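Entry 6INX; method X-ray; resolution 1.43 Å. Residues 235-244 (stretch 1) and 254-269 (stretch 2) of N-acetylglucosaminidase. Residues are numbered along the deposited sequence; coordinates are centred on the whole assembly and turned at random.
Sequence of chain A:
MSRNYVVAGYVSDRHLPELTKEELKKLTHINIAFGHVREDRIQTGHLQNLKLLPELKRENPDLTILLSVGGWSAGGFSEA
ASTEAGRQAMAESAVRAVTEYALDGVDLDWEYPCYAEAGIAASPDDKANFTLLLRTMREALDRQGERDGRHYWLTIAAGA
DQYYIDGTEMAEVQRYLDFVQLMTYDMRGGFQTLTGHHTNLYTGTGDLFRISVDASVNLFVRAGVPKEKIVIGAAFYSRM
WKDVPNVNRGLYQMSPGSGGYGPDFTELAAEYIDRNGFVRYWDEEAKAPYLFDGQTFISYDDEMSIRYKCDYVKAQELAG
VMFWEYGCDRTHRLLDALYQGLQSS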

# COMPACT_ATOMS: atom_id res chain seq x y z
N ALA A 235 9.38 -17.65 -3.24
CA ALA A 235 8.77 -18.19 -2.04
C ALA A 235 8.38 -19.63 -2.29
O ALA A 235 7.68 -19.93 -3.26
CB ALA A 235 7.53 -17.38 -1.64
N PHE A 236 8.81 -20.53 -1.40
CA PHE A 236 8.41 -21.93 -1.44
C PHE A 236 7.16 -22.20 -0.60
O PHE A 236 6.96 -23.33 -0.12
CB PHE A 236 9.57 -22.83 -0.99
CG PHE A 236 10.73 -22.91 -1.96
CD1 PHE A 236 10.83 -22.11 -3.08
CD2 PHE A 236 11.76 -23.82 -1.70
CE1 PHE A 236 11.92 -22.22 -3.94
CE2 PHE A 236 12.84 -23.93 -2.56
CZ PHE A 236 12.93 -23.13 -3.67
N TYR A 237 6.30 -21.20 -0.43
CA TYR A 237 5.12 -21.32 0.43
C TYR A 237 4.11 -20.28 -0.05
O TYR A 237 4.43 -19.39 -0.85
CB TYR A 237 5.47 -21.06 1.91
CG TYR A 237 5.89 -19.62 2.09
CD1 TYR A 237 7.18 -19.22 1.80
CD2 TYR A 237 4.96 -18.64 2.45
CE1 TYR A 237 7.57 -17.90 1.89
CE2 TYR A 237 5.34 -17.32 2.56
CZ TYR A 237 6.64 -16.96 2.27
OH TYR A 237 7.01 -15.65 2.35
N SER A 238 2.90 -20.38 0.49
CA SER A 238 1.78 -19.55 0.04
C SER A 238 1.35 -18.54 1.10
O SER A 238 1.64 -18.66 2.29
CB SER A 238 0.59 -20.43 -0.34
OG SER A 238 0.03 -21.09 0.79
N ARG A 239 0.60 -17.54 0.63
CA ARG A 239 -0.21 -16.68 1.47
C ARG A 239 -1.67 -16.95 1.13
O ARG A 239 -1.99 -17.28 -0.01
CB ARG A 239 0.11 -15.20 1.22
CG ARG A 239 1.39 -14.70 1.91
CD ARG A 239 1.15 -14.44 3.38
NE ARG A 239 2.40 -14.19 4.09
CZ ARG A 239 2.47 -13.81 5.36
NH1 ARG A 239 1.36 -13.60 6.07
NH2 ARG A 239 3.66 -13.63 5.93
N MET A 240 -2.55 -16.86 2.13
CA MET A 240 -3.91 -17.36 1.97
C MET A 240 -4.91 -16.45 2.66
O MET A 240 -4.68 -15.99 3.78
CB MET A 240 -4.00 -18.77 2.59
CG MET A 240 -5.39 -19.38 2.55
SD MET A 240 -5.38 -21.09 3.16
CE MET A 240 -5.00 -20.82 4.89
N TRP A 241 -6.02 -16.18 1.97
CA TRP A 241 -7.12 -15.42 2.53
C TRP A 241 -8.37 -16.30 2.58
O TRP A 241 -8.62 -17.10 1.67
CB TRP A 241 -7.44 -14.19 1.67
CG TRP A 241 -6.44 -13.06 1.73
CD1 TRP A 241 -6.57 -11.89 2.43
CD2 TRP A 241 -5.18 -12.98 1.04
NE1 TRP A 241 -5.47 -11.08 2.22
CE2 TRP A 241 -4.61 -11.73 1.37
CE3 TRP A 241 -4.49 -13.85 0.19
CZ2 TRP A 241 -3.37 -11.33 0.87
CZ3 TRP A 241 -3.27 -13.44 -0.31
CH2 TRP A 241 -2.71 -12.19 0.04
N LYS A 242 -9.17 -16.11 3.62
CA LYS A 242 -10.34 -16.94 3.87
C LYS A 242 -11.63 -16.17 3.66
O LYS A 242 -11.69 -14.95 3.83
CB LYS A 242 -10.30 -17.49 5.29
CG LYS A 242 -9.05 -18.32 5.59
CD LYS A 242 -9.03 -18.76 7.05
CE LYS A 242 -7.80 -19.61 7.33
NZ LYS A 242 -7.72 -20.03 8.76
N ASP A 243 -12.68 -16.91 3.29
CA ASP A 243 -14.04 -16.38 3.23
C ASP A 243 -14.15 -15.20 2.27
O ASP A 243 -14.69 -14.14 2.59
CB ASP A 243 -14.56 -16.06 4.62
CG ASP A 243 -14.54 -17.27 5.53
OD1 ASP A 243 -15.07 -18.33 5.11
OD2 ASP A 243 -13.98 -17.18 6.63
N VAL A 244 -13.63 -15.40 1.06
CA VAL A 244 -13.64 -14.33 0.07
C VAL A 244 -14.77 -14.56 -0.93
O VAL A 244 -15.09 -15.71 -1.25
CB VAL A 244 -12.28 -14.14 -0.61
CG1 VAL A 244 -11.15 -14.20 0.40
CG2 VAL A 244 -12.07 -15.15 -1.66
N MET A 254 -12.28 -8.87 -1.13
CA MET A 254 -12.08 -8.52 0.27
C MET A 254 -12.43 -9.71 1.16
O MET A 254 -13.51 -10.30 1.05
CB MET A 254 -12.95 -7.32 0.67
CG MET A 254 -12.57 -6.74 2.04
SD MET A 254 -13.78 -5.57 2.68
CE MET A 254 -13.19 -4.06 1.93
N SER A 255 -11.49 -10.07 2.04
CA SER A 255 -11.65 -11.06 3.09
C SER A 255 -11.96 -10.35 4.41
O SER A 255 -11.58 -9.19 4.60
CB SER A 255 -10.34 -11.82 3.26
OG SER A 255 -10.41 -12.74 4.34
N PRO A 256 -12.64 -11.02 5.35
CA PRO A 256 -12.76 -10.46 6.70
C PRO A 256 -11.44 -10.37 7.44
O PRO A 256 -11.32 -9.60 8.40
CB PRO A 256 -13.71 -11.43 7.41
CG PRO A 256 -14.38 -12.20 6.33
CD PRO A 256 -13.40 -12.27 5.19
N GLY A 257 -10.44 -11.16 7.04
CA GLY A 257 -9.16 -11.19 7.71
C GLY A 257 -8.02 -10.97 6.72
O GLY A 257 -8.24 -10.91 5.51
N SER A 258 -6.82 -10.91 7.27
CA SER A 258 -5.65 -10.65 6.44
C SER A 258 -5.15 -11.94 5.79
O SER A 258 -5.70 -13.03 5.98
CB SER A 258 -4.56 -9.97 7.25
OG SER A 258 -4.13 -10.82 8.30
N GLY A 259 -4.10 -11.81 4.98
CA GLY A 259 -3.52 -12.95 4.30
C GLY A 259 -2.46 -13.62 5.15
O GLY A 259 -1.30 -13.21 5.14
N GLY A 260 -2.87 -14.62 5.91
CA GLY A 260 -1.93 -15.35 6.73
C GLY A 260 -1.15 -16.34 5.91
O GLY A 260 -1.31 -16.47 4.69
N TYR A 261 -0.26 -17.05 6.58
CA TYR A 261 0.45 -18.11 5.88
C TYR A 261 -0.52 -19.18 5.41
O TYR A 261 -1.45 -19.56 6.14
CB TYR A 261 1.49 -18.75 6.80
CG TYR A 261 2.72 -17.92 6.99
CD1 TYR A 261 3.59 -17.67 5.94
CD2 TYR A 261 3.01 -17.37 8.24
CE1 TYR A 261 4.72 -16.90 6.13
CE2 TYR A 261 4.13 -16.61 8.43
CZ TYR A 261 4.99 -16.37 7.38
OH TYR A 261 6.11 -15.61 7.57
N GLY A 262 -0.32 -19.65 4.20
CA GLY A 262 -1.03 -20.79 3.70
C GLY A 262 -0.13 -22.00 3.72
O GLY A 262 0.93 -22.02 4.35
N PRO A 263 -0.54 -23.05 3.02
CA PRO A 263 0.28 -24.26 2.96
C PRO A 263 1.64 -23.99 2.31
O PRO A 263 1.78 -23.13 1.44
CB PRO A 263 -0.56 -25.21 2.10
CG PRO A 263 -1.97 -24.68 2.21
CD PRO A 263 -1.83 -23.20 2.33
N ASP A 264 2.65 -24.74 2.75
CA ASP A 264 3.91 -24.70 2.02
C ASP A 264 3.77 -25.45 0.69
O ASP A 264 2.74 -26.08 0.42
CB ASP A 264 5.08 -25.21 2.86
CG ASP A 264 4.97 -26.68 3.25
OD1 ASP A 264 4.17 -27.43 2.68
OD2 ASP A 264 5.74 -27.08 4.16
N PHE A 265 4.80 -25.37 -0.14
CA PHE A 265 4.67 -25.98 -1.46
C PHE A 265 4.47 -27.49 -1.37
O PHE A 265 3.73 -28.06 -2.18
CB PHE A 265 5.84 -25.62 -2.38
CG PHE A 265 5.62 -26.05 -3.80
CD1 PHE A 265 4.81 -25.31 -4.63
CD2 PHE A 265 6.17 -27.22 -4.28
CE1 PHE A 265 4.57 -25.70 -5.94
CE2 PHE A 265 5.94 -27.62 -5.59
CZ PHE A 265 5.14 -26.86 -6.42
N THR A 266 5.12 -28.15 -0.41
CA THR A 266 4.86 -29.58 -0.20
C THR A 266 3.37 -29.85 -0.06
O THR A 266 2.81 -30.73 -0.74
CB THR A 266 5.57 -30.04 1.08
OG1 THR A 266 6.95 -29.68 1.02
CG2 THR A 266 5.43 -31.57 1.24
N GLU A 267 2.71 -29.10 0.82
CA GLU A 267 1.29 -29.31 1.09
C GLU A 267 0.42 -28.85 -0.08
O GLU A 267 -0.62 -29.46 -0.35
CB GLU A 267 0.90 -28.56 2.36
CG GLU A 267 1.28 -29.29 3.62
CD GLU A 267 0.90 -30.75 3.56
OE1 GLU A 267 1.80 -31.61 3.48
OE2 GLU A 267 -0.32 -31.03 3.57
N LEU A 268 0.81 -27.78 -0.77
CA LEU A 268 0.07 -27.35 -1.95
C LEU A 268 0.07 -28.44 -3.02
O LEU A 268 -0.97 -28.75 -3.61
CB LEU A 268 0.68 -26.07 -2.52
CG LEU A 268 0.50 -24.78 -1.73
CD1 LEU A 268 1.37 -23.70 -2.35
CD2 LEU A 268 -0.97 -24.37 -1.71
N ALA A 269 1.24 -29.01 -3.29
CA ALA A 269 1.33 -30.08 -4.28
C ALA A 269 0.50 -31.28 -3.85
O ALA A 269 -0.16 -31.92 -4.68
CB ALA A 269 2.79 -30.46 -4.49
O HOH W 1 7.67 -15.16 5.59
O HOH W 2 -8.23 -14.05 5.49

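The most unusual feature of this contact is the double duty of one guanidinium group. Arg239 lays its side chain over the ring of Tyr261, with CZ 4.0 Å from the centroid of that ring and nearly on its normal, a cation-pi arrangement; at the edge of the same planar group, NH1 donates a hydrogen bond to Gly259 O at 2.8 Å. A guanidinium offers a flat face to an aromatic ring while its N-H bonds point outward in the plane, so the two interactions do not compete. The CA-to-CB bonds of this pair diverge, and both side chains bend back to meet.

The general principle is that a backbone ladder sets the register and side chains exploit its irregularities. Strand 237-241 and the strand that ends at Asp264 run antiparallel but strongly skewed, at 131°. Gly262 N donates to Ser238 O at 2.9 Å, Met240 N to Gly260 O at 2.9 Å, and Ser238 N to Pro263 O at 3.1 Å. Between Tyr237 and Arg239 the register slips by one residue, a beta bulge. Here Ser238, its CB directed toward the partner strand, adds a second donor to the same carbonyl: its OG lies 2.8 Å from Pro263 O. Proline lacks an amide hydrogen, but its carbonyl remains a full acceptor.

Glycine makes close packing possible at two points. Gly259 CA sits 3.4 Å from the centroid of the five-membered ring of Trp241, over its face, and a CB there would clash with Trp241 CZ2. At Gly262 a CB would run into Ser238 OG; its bare CA instead approaches Met240 CB at 3.8 Å. The Met240 side chain, extended as far as SD (chi1 and chi2 both t), also reaches Pro263, with Met240 SD 4.2 Å from Pro263 CD.

Beyond the bulge, Phe265 N donates to Phe236 O at 3.0 Å, tying the first turn of the helix to stretch 1. Asp264 caps that helix, its OD1 accepting from Glu267 N at 2.9 Å, a role suited to a short acidic side chain. Tyr237 and Tyr261 meet obliquely, Tyr237 CE2 to Tyr261 CE1 3.6 Å, and water 1 joins their hydroxyls: it lies 2.6 Å from Tyr261 OH and makes a weak bond to Tyr237 OH at 3.3 Å.

At the far end, buried Ser255 serves as a compact junction. Its OG donates to Lys242 O at 2.6 Å and accepts from Gly257 N at 3.1 Å. Water 2 donates to Ser255 OG and Ser258 O and accepts from Lys242 N, extending the link between the loops. Altogether 863 Å² is buried.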